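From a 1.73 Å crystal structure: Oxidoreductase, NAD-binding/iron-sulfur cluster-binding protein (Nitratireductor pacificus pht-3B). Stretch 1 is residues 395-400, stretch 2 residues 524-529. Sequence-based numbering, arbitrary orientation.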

ATOM      1  N   VAL A 395       6.845  -2.947  -9.877  1.00 12.78           N
ATOM      2  CA  VAL A 395       7.281  -1.774 -10.617  1.00 15.61           C
ATOM      3  C   VAL A 395       7.124  -2.035 -12.140  1.00 14.85           C
ATOM      4  O   VAL A 395       7.481  -3.098 -12.629  1.00 12.58           O
ATOM      5  CB  VAL A 395       8.770  -1.378 -10.368  1.00 14.69           C
ATOM      6  CG1 VAL A 395       9.105  -0.071 -11.064  1.00 16.49           C
ATOM      7  CG2 VAL A 395       9.101  -1.267  -8.904  1.00 14.31           C
ATOM      8  N   GLY A 396       6.471  -1.107 -12.804  1.00 16.10           N
ATOM      9  CA  GLY A 396       6.350  -1.122 -14.253  1.00 15.96           C
ATOM     10  C   GLY A 396       6.533   0.280 -14.796  1.00 13.45           C
ATOM     11  O   GLY A 396       6.346   1.252 -14.120  1.00 13.88           O
ATOM     12  N   ILE A 397       6.775   0.381 -16.085  1.00 12.27           N
ATOM     13  CA  ILE A 397       7.062   1.604 -16.761  1.00 15.18           C
ATOM     14  C   ILE A 397       6.320   1.687 -18.077  1.00 13.34           C
ATOM     15  O   ILE A 397       6.251   0.684 -18.814  1.00 16.96           O
ATOM     16  CB  ILE A 397       8.612   1.704 -17.069  1.00 18.18           C
ATOM     17  CG1 ILE A 397       9.410   1.529 -15.772  1.00 17.69           C
ATOM     18  CG2 ILE A 397       8.904   3.060 -17.716  1.00 15.93           C
ATOM     19  CD1 ILE A 397      10.861   1.254 -15.971  1.00 20.33           C
ATOM     20  N   CYS A 398       5.725   2.809 -18.335  1.00 15.38           N
ATOM     21  CA  CYS A 398       5.009   3.093 -19.598  1.00 17.92           C
ATOM     22  C   CYS A 398       5.277   4.512 -20.050  1.00 18.75           C
ATOM     23  O   CYS A 398       5.765   5.343 -19.301  1.00 14.88           O
ATOM     24  CB  CYS A 398       3.491   2.775 -19.501  1.00 17.51           C
ATOM     25  SG  CYS A 398       2.525   3.858 -18.442  1.00 17.71           S
ATOM     26  N   ARG A 399       4.951   4.821 -21.316  1.00 18.13           N
ATOM     27  CA  ARG A 399       4.854   6.226 -21.723  1.00 20.39           C
ATOM     28  C   ARG A 399       3.676   6.933 -21.079  1.00 21.88           C
ATOM     29  O   ARG A 399       2.567   6.407 -21.044  1.00 19.15           O
ATOM     30  CB  ARG A 399       4.705   6.310 -23.253  1.00 22.43           C
ATOM     31  CG  ARG A 399       5.986   5.907 -23.898  1.00 28.80           C
ATOM     32  CD  ARG A 399       6.155   6.393 -25.356  1.00 41.07           C
ATOM     33  NE  ARG A 399       7.599   6.308 -25.701  1.00 48.49           N
ATOM     34  CZ  ARG A 399       8.473   7.322 -25.582  1.00 49.14           C
ATOM     35  NH1 ARG A 399       8.089   8.539 -25.182  1.00 45.28           N
ATOM     36  NH2 ARG A 399       9.738   7.122 -25.938  1.00 62.62           N
ATOM     37  N   ALA A 400       3.909   8.139 -20.618  1.00 21.51           N
ATOM     38  CA  ALA A 400       2.871   8.997 -20.029  1.00 22.03           C
ATOM     39  C   ALA A 400       2.165   9.725 -21.149  1.00 22.65           C
ATOM     40  O   ALA A 400       2.565  10.814 -21.554  1.00 22.54           O
ATOM     41  CB  ALA A 400       3.494   9.997 -19.046  1.00 20.64           C
ATOM     42  N   PRO A 524      15.027   8.581 -19.793  1.00 24.79           N
ATOM     43  CA  PRO A 524      14.728   7.579 -20.855  1.00 25.06           C
ATOM     44  C   PRO A 524      14.797   6.149 -20.373  1.00 23.56           C
ATOM     45  O   PRO A 524      15.826   5.744 -19.821  1.00 22.70           O
ATOM     46  CB  PRO A 524      15.820   7.847 -21.957  1.00 24.79           C
ATOM     47  CG  PRO A 524      16.203   9.258 -21.701  1.00 24.19           C
ATOM     48  CD  PRO A 524      16.124   9.479 -20.193  1.00 25.19           C
ATOM     49  N   MET A 525      13.688   5.411 -20.585  1.00 23.84           N
ATOM     50  CA  MET A 525      13.566   4.041 -20.096  1.00 23.91           C
ATOM     51  C   MET A 525      12.847   3.212 -21.125  1.00 21.07           C
ATOM     52  O   MET A 525      11.911   3.745 -21.713  1.00 22.76           O
ATOM     53  CB  MET A 525      12.759   4.029 -18.788  1.00 21.00           C
ATOM     54  CG  MET A 525      13.381   4.762 -17.648  1.00 22.38           C
ATOM     55  SD  MET A 525      12.349   4.985 -16.168  1.00 24.09           S
ATOM     56  CE  MET A 525      11.078   6.052 -16.828  1.00 19.95           C
ATOM     57  N   SER A 526      13.225   1.961 -21.273  1.00 18.89           N
ATOM     58  CA  SER A 526      12.399   1.015 -22.011  1.00 21.73           C
ATOM     59  C   SER A 526      11.054   0.758 -21.278  1.00 20.97           C
ATOM     60  O   SER A 526      11.008   0.681 -20.043  1.00 25.35           O
ATOM     61  CB  SER A 526      13.092  -0.304 -22.186  1.00 23.26           C
ATOM     62  OG  SER A 526      14.327  -0.078 -22.805  1.00 28.64           O
ATOM     63  N   VAL A 527       9.975   0.693 -22.038  1.00 19.42           N
ATOM     64  CA  VAL A 527       8.631   0.564 -21.480  1.00 18.90           C
ATOM     65  C   VAL A 527       8.241  -0.874 -21.456  1.00 18.64           C
ATOM     66  O   VAL A 527       8.817  -1.707 -22.177  1.00 20.33           O
ATOM     67  CB  VAL A 527       7.558   1.441 -22.232  1.00 18.55           C
ATOM     68  CG1 VAL A 527       7.947   2.868 -22.188  1.00 18.88           C
ATOM     69  CG2 VAL A 527       7.350   0.971 -23.602  1.00 22.72           C
ATOM     70  N   ASP A 528       7.405  -1.234 -20.495  1.00 19.71           N
ATOM     71  CA  ASP A 528       6.781  -2.532 -20.438  1.00 24.76           C
ATOM     72  C   ASP A 528       5.583  -2.598 -21.354  1.00 21.16           C
ATOM     73  O   ASP A 528       5.239  -1.616 -21.947  1.00 23.31           O
ATOM     74  CB  ASP A 528       6.367  -2.865 -18.992  1.00 26.93           C
ATOM     75  CG  ASP A 528       7.634  -3.017 -18.092  1.00 29.47           C
ATOM     76  OD1 ASP A 528       8.373  -3.999 -18.247  1.00 39.06           O
ATOM     77  OD2 ASP A 528       7.911  -2.132 -17.252  1.00 24.44           O
ATOM     78  N   ARG A 529       5.080  -3.791 -21.565  1.00 19.58           N
ATOM     79  CA  ARG A 529       3.901  -4.033 -22.392  1.00 19.87           C
ATOM     80  C   ARG A 529       2.709  -4.500 -21.537  1.00 15.92           C
ATOM     81  O   ARG A 529       2.908  -5.063 -20.474  1.00 16.66           O
ATOM     82  CB  ARG A 529       4.188  -5.085 -23.464  1.00 23.11           C
ATOM     83  CG  ARG A 529       5.122  -4.627 -24.558  1.00 28.26           C
ATOM     84  CD  ARG A 529       5.150  -5.602 -25.724  1.00 29.36           C
ATOM     85  NE  ARG A 529       5.817  -6.849 -25.423  1.00 33.06           N
ATOM     86  CZ  ARG A 529       5.554  -8.007 -26.034  1.00 32.74           C
ATOM     87  NH1 ARG A 529       4.572  -8.104 -26.923  1.00 35.88           N
ATOM     88  NH2 ARG A 529       6.237  -9.091 -25.702  1.00 32.77           N
TER

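The contact centres on I397, a buried residue of a strand that enters from earlier in the chain and runs to R399, which meets a segment without regular secondary structure more than a hundred residues further along the chain. D528 engages the backbone of I397 at both polar positions. D528 N donates a hydrogen bond to I397 O (2.8 Å, N-H...O angle 159°), and D528 OD2 accepts one from I397 N (3.0 Å, 144°). A single aspartate thus satisfies both the amide and the carbonyl of one strand residue, pairing main chain with main chain and side chain with main chain. The CA-to-CB bond of D528 points toward the strand, and with chi1 m and chi2 at -70°, OD2 lies within hydrogen-bonding distance of I397 N. D528 OD2 also lies 3.5 Å from G396 CA.

The side chain of I397, with chi1 m and chi2 t, makes the apolar part of the contact: I397 CG2 packs 3.8 Å from CE of M525, whose CA-to-CB bond also points toward the strand. V527 covers the neighbouring backbone. V527 CG1 lies 3.8 Å from C398 C, 3.7 Å from R399 N and 4.0 Å from R399 CG. The touching parts run 111° apart, and one main-chain to main-chain hydrogen bond, D528 N to I397 O, joins them.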